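Side-chain contacts in membrane-anchored mycosin mycp1 (Mycobacterium smegmatis, PDB 4KB5), which is a membrane-anchored, subtilisin-like serine protease that cleaves EspB and may regulate both ESX-1 secretion and virulence: residues D99-G102 with T103-A107; R43-A46 with N47-R51; A199-Y202 with A203-K207; Q133-V136 with A137-P140. All blocks are in the same frame, centred on the assembly; numbering follows the deposited sequence.

Contact 1: D99-G102 with T103-A107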
# COMPACT_ATOMS: atom_id res chain seq x y z
N ASP A 99 13.30 10.29 0.73
CA ASP A 99 12.15 10.67 1.54
C ASP A 99 12.05 10.03 2.92
O ASP A 99 11.17 10.38 3.68
CB ASP A 99 10.86 10.43 0.74
CG ASP A 99 10.76 11.33 -0.47
OD1 ASP A 99 11.17 10.91 -1.57
OD2 ASP A 99 10.30 12.48 -0.31
N ALA A 100 12.93 9.08 3.23
CA ALA A 100 12.86 8.32 4.48
C ALA A 100 11.48 7.67 4.63
O ALA A 100 10.73 7.94 5.58
CB ALA A 100 13.18 9.20 5.69
N HIS A 101 11.14 6.82 3.66
CA HIS A 101 9.84 6.19 3.66
C HIS A 101 9.85 4.83 3.03
O HIS A 101 9.60 3.81 3.71
CB HIS A 101 8.82 7.10 2.98
CG HIS A 101 7.42 6.65 3.19
ND1 HIS A 101 6.83 5.74 2.39
CD2 HIS A 101 6.51 6.93 4.21
CE1 HIS A 101 5.59 5.48 2.85
NE2 HIS A 101 5.40 6.21 3.96
N GLY A 102 10.14 4.77 1.74
CA GLY A 102 10.14 3.49 1.03
C GLY A 102 11.04 2.44 1.66
O GLY A 102 10.71 1.25 1.64
N THR A 103 12.17 2.88 2.21
CA THR A 103 13.11 1.96 2.85
C THR A 103 12.46 1.23 4.03
O THR A 103 12.62 0.03 4.19
CB THR A 103 14.40 2.69 3.33
OG1 THR A 103 15.01 3.38 2.24
CG2 THR A 103 15.40 1.70 3.90
N MET A 104 11.75 1.98 4.85
CA MET A 104 11.03 1.42 6.01
C MET A 104 9.81 0.56 5.61
O MET A 104 9.48 -0.42 6.31
CB MET A 104 10.59 2.55 6.95
CG MET A 104 11.76 3.16 7.75
SD MET A 104 12.33 4.74 7.09
CE MET A 104 11.15 5.85 7.84
N THR A 105 9.17 0.93 4.50
CA THR A 105 8.06 0.13 3.94
C THR A 105 8.57 -1.25 3.57
O THR A 105 7.98 -2.27 3.96
CB THR A 105 7.43 0.81 2.71
OG1 THR A 105 7.02 2.13 3.05
CG2 THR A 105 6.21 0.03 2.23
N ALA A 106 9.68 -1.28 2.82
CA ALA A 106 10.33 -2.52 2.38
C ALA A 106 10.81 -3.39 3.54
O ALA A 106 10.74 -4.62 3.47
CB ALA A 106 11.52 -2.19 1.46
N ALA A 107 11.30 -2.75 4.60
CA ALA A 107 11.82 -3.49 5.76
C ALA A 107 10.67 -4.14 6.53
O ALA A 107 10.81 -5.26 7.00
CB ALA A 107 12.63 -2.57 6.67
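Thr105 meets His101 twice, through its backbone and through its hydroxyl. Its N bonds to His101 O at 3.0 Å, almost in line with the carbonyl, as the first bond of a helix whose N-cap is His101; Ala106 N follows to Gly102 O, also at 3.0 Å and nearly straight (168°). The hydroxyl lies between the carbonyl and the imidazole of His101. Thr105 OG1 is 3.1 Å from His101 O and bonds Asp70 OD2; it is also 3.6 Å from His101 CE1, approaching the imidazole obliquely. With CG trans to the backbone N (chi1 -168°), the ring is carried out from the helix start to Asp70, which bonds ND1, and to Ser312. Behind the cap, Met104 folds back through its bends at chi2 and chi3, and its CE comes within 3.1 Å of Ala100 O. A second shell steadies the turn: Asp97 OD1 bonds both His101 N and Thr103 OG1, Thr71 OG1 holds Gly102 N, and Phe313 of helix 311-328 packs on Met104 and Thr105. A histidine at the head of a buried helix, paired with an aspartate from a strand end and facing a serine, is the catalytic triad arrangement of the subtilases.

Contact 2: R43-A46 with N47-R51; sequences RPWA and NDYLR
Pro44 O receives two weak backbone bonds, from Asn47 N at 3.0 Å and from Asp48 N at 3.5 Å, and so starts a short helix, 45-49, of which Pro44 is the N-cap. The helix is little more than one turn long and ends in a Schellman motif at Arg51, whose phi is positive (50°). Its sound interior bonds run from Tyr49 N to Trp45 O, nearly straight at 2.9 Å, and from Leu50 N to Ala46 O. At the N-terminal end the Pro44 ring lies against Asn47, with Pro44 CD 3.8 Å from Asn47 CG, while Arg43 CB passes 3.8 Å from Asp48 OD1. The charged ends of that pair are not in contact; Arg43 NH1 bonds instead to Gly118 O. Ala46 and Leu50 turn to Pro282 and to Tyr317 of helix 311-328, seating the turn on the body of the protease. Trp45 also rests on Pro282. It takes the crowded rotamer, CG lying between backbone N and carbonyl carbon (chi1 80°), and its indole, tethered through NE1 to Glu284 O, runs beside Tyr49. Its six-membered-ring edge is directed at the Tyr49 face, an offset edge-to-face stack (planes at 88°) with Trp45 CZ3 3.8 Å from Tyr49 CD1.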
# COMPACT_ATOMS: atom_id res chain seq x y z
N ARG A 43 11.00 -6.94 20.97
CA ARG A 43 10.15 -7.10 19.77
C ARG A 43 9.28 -5.85 19.62
O ARG A 43 8.76 -5.36 20.61
CB ARG A 43 9.25 -8.33 19.90
CG ARG A 43 9.95 -9.67 19.80
CD ARG A 43 9.80 -10.26 18.41
NE ARG A 43 10.47 -11.55 18.27
CZ ARG A 43 11.54 -11.78 17.50
NH1 ARG A 43 12.08 -10.80 16.78
NH2 ARG A 43 12.06 -12.99 17.45
N PRO A 44 9.17 -5.30 18.39
CA PRO A 44 8.25 -4.17 18.18
C PRO A 44 6.82 -4.63 18.47
O PRO A 44 6.51 -5.81 18.29
CB PRO A 44 8.40 -3.85 16.68
CG PRO A 44 9.69 -4.49 16.28
CD PRO A 44 9.85 -5.70 17.14
N TRP A 45 5.96 -3.72 18.92
CA TRP A 45 4.60 -4.11 19.31
C TRP A 45 3.83 -4.80 18.21
O TRP A 45 3.09 -5.75 18.47
CB TRP A 45 3.82 -2.92 19.90
CG TRP A 45 3.23 -1.93 18.92
CD1 TRP A 45 3.76 -0.70 18.52
CD2 TRP A 45 1.95 -2.04 18.20
NE1 TRP A 45 2.93 -0.07 17.63
CE2 TRP A 45 1.82 -0.82 17.39
CE3 TRP A 45 0.93 -3.00 18.15
CZ2 TRP A 45 0.72 -0.59 16.58
CZ3 TRP A 45 -0.17 -2.75 17.32
CH2 TRP A 45 -0.28 -1.57 16.56
N ALA A 46 4.02 -4.36 16.96
CA ALA A 46 3.27 -4.95 15.84
C ALA A 46 3.64 -6.42 15.64
O ALA A 46 2.78 -7.23 15.25
CB ALA A 46 3.49 -4.15 14.55
N ASN A 47 4.89 -6.77 15.91
CA ASN A 47 5.35 -8.15 15.82
C ASN A 47 4.64 -9.07 16.83
O ASN A 47 4.31 -10.21 16.51
CB ASN A 47 6.86 -8.26 16.03
CG ASN A 47 7.66 -7.75 14.83
OD1 ASN A 47 8.43 -8.50 14.23
ND2 ASN A 47 7.48 -6.47 14.49
N ASP A 48 4.44 -8.57 18.06
CA ASP A 48 3.71 -9.33 19.08
C ASP A 48 2.22 -9.38 18.73
O ASP A 48 1.62 -10.43 18.75
CB ASP A 48 3.88 -8.69 20.46
CG ASP A 48 5.27 -8.90 21.06
OD1 ASP A 48 5.94 -9.91 20.75
OD2 ASP A 48 5.67 -8.05 21.88
N TYR A 49 1.65 -8.22 18.42
CA TYR A 49 0.24 -8.11 18.07
C TYR A 49 -0.18 -9.06 16.94
O TYR A 49 -1.20 -9.74 17.03
CB TYR A 49 -0.06 -6.67 17.70
CG TYR A 49 -1.52 -6.35 17.54
CD1 TYR A 49 -2.21 -5.68 18.54
CD2 TYR A 49 -2.22 -6.72 16.38
CE1 TYR A 49 -3.56 -5.38 18.40
CE2 TYR A 49 -3.57 -6.43 16.24
CZ TYR A 49 -4.23 -5.76 17.25
OH TYR A 49 -5.56 -5.46 17.12
N LEU A 50 0.64 -9.12 15.89
CA LEU A 50 0.37 -9.94 14.71
C LEU A 50 0.94 -11.34 14.81
O LEU A 50 0.82 -12.12 13.85
CB LEU A 50 0.93 -9.26 13.45
CG LEU A 50 0.32 -7.91 13.03
CD1 LEU A 50 1.19 -7.27 11.95
CD2 LEU A 50 -1.11 -8.11 12.54
N ARG A 51 1.56 -11.67 15.95
CA ARG A 51 2.16 -13.01 16.18
C ARG A 51 3.08 -13.44 15.02
O ARG A 51 2.99 -14.58 14.50
CB ARG A 51 1.09 -14.08 16.46
CG ARG A 51 -0.03 -13.61 17.40
CD ARG A 51 -0.81 -14.75 18.03
NE ARG A 51 -1.77 -15.44 17.14
CZ ARG A 51 -3.00 -15.01 16.85
NH1 ARG A 51 -3.46 -13.85 17.31
NH2 ARG A 51 -3.79 -15.73 16.05

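Contact 3: A199-Y202 with A203-K207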
# COMPACT_ATOMS: atom_id res chain seq x y z
N ALA A 199 -4.21 -0.88 -15.97
CA ALA A 199 -2.94 -1.44 -15.49
C ALA A 199 -3.18 -2.45 -14.33
O ALA A 199 -2.58 -3.53 -14.28
CB ALA A 199 -2.01 -0.32 -15.04
N ILE A 200 -4.07 -2.09 -13.42
CA ILE A 200 -4.45 -2.98 -12.31
C ILE A 200 -5.04 -4.31 -12.80
O ILE A 200 -4.59 -5.40 -12.41
CB ILE A 200 -5.33 -2.24 -11.30
CG1 ILE A 200 -4.49 -1.16 -10.60
CG2 ILE A 200 -5.94 -3.20 -10.28
CD1 ILE A 200 -5.28 -0.12 -9.86
N ASN A 201 -6.01 -4.22 -13.70
CA ASN A 201 -6.61 -5.40 -14.32
C ASN A 201 -5.56 -6.25 -15.02
O ASN A 201 -5.55 -7.47 -14.89
CB ASN A 201 -7.70 -4.99 -15.31
CG ASN A 201 -8.34 -6.19 -16.00
OD1 ASN A 201 -9.14 -6.91 -15.40
ND2 ASN A 201 -7.97 -6.42 -17.25
N TYR A 202 -4.67 -5.58 -15.76
CA TYR A 202 -3.54 -6.27 -16.38
C TYR A 202 -2.66 -7.01 -15.36
O TYR A 202 -2.38 -8.21 -15.49
CB TYR A 202 -2.69 -5.28 -17.21
CG TYR A 202 -1.45 -5.92 -17.79
CD1 TYR A 202 -1.52 -6.80 -18.87
CD2 TYR A 202 -0.19 -5.65 -17.24
CE1 TYR A 202 -0.38 -7.40 -19.39
CE2 TYR A 202 0.96 -6.24 -17.75
CZ TYR A 202 0.86 -7.11 -18.83
OH TYR A 202 2.01 -7.69 -19.32
N ALA A 203 -2.20 -6.29 -14.34
CA ALA A 203 -1.32 -6.90 -13.33
C ALA A 203 -2.02 -8.04 -12.55
O ALA A 203 -1.41 -9.09 -12.29
CB ALA A 203 -0.81 -5.83 -12.38
N VAL A 204 -3.30 -7.85 -12.22
CA VAL A 204 -4.02 -8.86 -11.41
C VAL A 204 -4.52 -10.00 -12.29
O VAL A 204 -4.16 -11.15 -12.09
CB VAL A 204 -5.19 -8.22 -10.61
CG1 VAL A 204 -5.94 -9.26 -9.78
CG2 VAL A 204 -4.68 -7.11 -9.71
N ASN A 205 -5.33 -9.67 -13.29
CA ASN A 205 -6.03 -10.69 -14.07
C ASN A 205 -5.25 -11.34 -15.20
O ASN A 205 -5.51 -12.49 -15.53
CB ASN A 205 -7.40 -10.14 -14.53
CG ASN A 205 -8.37 -9.99 -13.36
OD1 ASN A 205 -8.35 -10.79 -12.43
ND2 ASN A 205 -9.17 -8.93 -13.37
N VAL A 206 -4.28 -10.62 -15.75
CA VAL A 206 -3.41 -11.17 -16.80
C VAL A 206 -2.12 -11.73 -16.20
O VAL A 206 -1.73 -12.85 -16.51
CB VAL A 206 -3.09 -10.14 -17.92
CG1 VAL A 206 -2.17 -10.75 -18.97
CG2 VAL A 206 -4.38 -9.65 -18.58
N LYS A 207 -1.45 -10.97 -15.34
CA LYS A 207 -0.16 -11.43 -14.80
C LYS A 207 -0.21 -12.14 -13.44
O LYS A 207 0.79 -12.71 -12.99
CB LYS A 207 0.87 -10.29 -14.79
CG LYS A 207 1.16 -9.69 -16.16
CD LYS A 207 1.80 -10.70 -17.11
CE LYS A 207 3.31 -10.72 -16.97
NZ LYS A 207 3.91 -11.97 -17.51
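Ile200 and Val204, one turn apart on helix 194-206, point the same way and touch through their CG2 methyls at 4.1 Å, while Val204 CG2 also presses to 3.2 Å from Ile200 O. This is the tight side. Ala199 and Ala203 continue it against helix 154-171, Ala203 and Val204 rest on Ile211 of strand 210-214, and the backbone is regular, with Val204 N bonding to Ile200 O at 2.8 Å. The helix thus lies in the beta-alpha-beta connection between the parallel strands 176-179 and 210-214 of the subtilisin fold, with Ala199 and Ala203 at the interface with helix 154-171.

The rest is more polar, and Val206 and Lys207 are its exposed part. Asn205 ND2 donates to Asn201 OD1 at 2.9 Å along a straight bond (171°); the acceptor lies in the amide plane of Asn205, yet the donor stands above the carbonyl plane of Asn201, and the two amide planes are turned 69° to each other. Near the C-terminal end the helix widens into a pi-type turn: Lys207 N reaches Tyr202 O at 2.9 Å, five residues back, and Val206 N adds a weak bond to the same oxygen. Lys207 lies alongside the Tyr202 ring there, its CG 4.1 Å from the centroid over one face in a CH-pi contact, while Val206 CB rests 3.8 Å from Tyr202 CD1. Tyr202, bonded through OH, and Lys207 both reach back to helix 154-171 at Asn171. The chemistry implies a division of labour: methyl groups seat the helix inward, whereas an amide pair, an aromatic face and an aliphatic lysine stem line its C-terminal part.

Contact 4: Q133-V136 with A137-P140; sequences QTSV and AFQP
Ala137 N leans on Ser135 OG through a weak bond of 3.2 Å and poor angle, the bond of an ST turn, and this turn ends the loop that leads from strand 127-132 of the central sheet into strand 138-140. Strand 138-140 pairs antiparallel with strand 23-25, near the N-terminus, consistent with the N-terminal extension that wraps around the catalytic domain and is tethered by the Cys29-Cys98 disulfide. Ala137 touches Cys98, and its N also bonds to Asp99 OD2.

Phe138 comes next, and its N makes the better bond to the same serine oxygen, 3.1 Å at 153°. Ser135 OG, held trans to its backbone N (chi1 176°), thus has two sound bonds, to Phe138 N and to Asp99 OD1, with Ala137 N as a weak third, and the hydroxyl is probably held in rotation. The Phe138 ring leads off from the turn toward Val88 and Gln25, with the serine oxygen near the plane of the ring at its edge.

Gln139 turns back. Its CG, beside the backbone N (chi1 -62°), lies 3.7 Å from Val136 O, and the bend at chi2 then turns the amide back toward Ser135 O. The two ends of that amide are used separately: OE1 accepts from Gln154 NE2 at the start of helix 154-171, and NE2 returns to the loop. There Gln139 NE2 donates to Ser135 O at 2.9 Å, meeting a lone pair in the plane of the carbonyl though the N-H itself is bent toward it, with the oxygen nearly in the Gln139 amide plane.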
# COMPACT_ATOMS: atom_id res chain seq x y z
N GLN A 133 7.99 5.83 -7.26
CA GLN A 133 6.88 6.37 -8.03
C GLN A 133 6.42 7.68 -7.42
O GLN A 133 5.75 8.48 -8.07
CB GLN A 133 5.74 5.34 -8.11
CG GLN A 133 4.54 5.73 -8.97
CD GLN A 133 3.52 6.56 -8.21
OE1 GLN A 133 3.32 6.38 -7.01
NE2 GLN A 133 2.88 7.50 -8.92
N THR A 134 6.79 7.92 -6.17
CA THR A 134 6.33 9.12 -5.49
C THR A 134 7.46 9.74 -4.66
O THR A 134 8.35 9.02 -4.22
CB THR A 134 5.10 8.81 -4.59
OG1 THR A 134 4.58 10.04 -4.09
CG2 THR A 134 5.48 7.93 -3.42
N SER A 135 7.39 11.05 -4.44
CA SER A 135 8.39 11.75 -3.64
C SER A 135 7.90 13.15 -3.26
O SER A 135 7.26 13.83 -4.08
CB SER A 135 9.71 11.89 -4.43
OG SER A 135 10.65 12.65 -3.68
N VAL A 136 8.21 13.59 -2.05
CA VAL A 136 7.94 14.96 -1.64
C VAL A 136 9.18 15.85 -1.85
O VAL A 136 9.08 17.07 -1.99
CB VAL A 136 7.40 15.02 -0.18
CG1 VAL A 136 8.50 14.80 0.84
CG2 VAL A 136 6.69 16.33 0.08
N ALA A 137 10.36 15.23 -1.88
CA ALA A 137 11.60 15.97 -2.09
C ALA A 137 11.74 16.40 -3.54
O ALA A 137 12.31 17.45 -3.82
CB ALA A 137 12.80 15.12 -1.68
N PHE A 138 11.22 15.59 -4.46
CA PHE A 138 11.31 15.86 -5.89
C PHE A 138 9.92 16.05 -6.43
O PHE A 138 9.06 15.19 -6.26
CB PHE A 138 12.08 14.74 -6.61
CG PHE A 138 13.58 14.86 -6.45
CD1 PHE A 138 14.34 15.52 -7.41
CD2 PHE A 138 14.22 14.39 -5.30
CE1 PHE A 138 15.72 15.68 -7.24
CE2 PHE A 138 15.60 14.54 -5.13
CZ PHE A 138 16.35 15.19 -6.11
N GLN A 139 9.69 17.21 -7.05
CA GLN A 139 8.36 17.63 -7.49
C GLN A 139 8.36 18.12 -8.94
O GLN A 139 9.31 18.78 -9.37
CB GLN A 139 7.84 18.75 -6.58
CG GLN A 139 7.67 18.34 -5.13
CD GLN A 139 6.29 17.82 -4.82
OE1 GLN A 139 5.32 18.58 -4.79
NE2 GLN A 139 6.18 16.52 -4.58
N PRO A 140 7.28 17.81 -9.70
CA PRO A 140 7.11 18.35 -11.05
C PRO A 140 7.37 19.85 -11.04
O PRO A 140 6.95 20.53 -10.10
CB PRO A 140 5.64 18.06 -11.36
CG PRO A 140 5.37 16.79 -10.61
CD PRO A 140 6.18 16.90 -9.34

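Each contact joins residues close in sequence, but their settings differ. Contact 1 is the buried one; contacts 2, 3 and 4 are only partly buried, with exposed residues in each. Contacts 1 and 4 meet directly: the carboxylate of Asp99 bonds Ser135 and Val136, so the catalytic-histidine loop and the 133-140 turn share one anion. Contacts 1 and 2 do not touch, although both pack on helix 311-328. Contacts 3 and 4 do not touch either, yet both pack on helix 154-171. The chemistry follows position: capping and triad bonds in contact 1, an aromatic pair in contact 2, methyls and an amide pair in contact 3, and hydroxyl-centred bonding in contact 4.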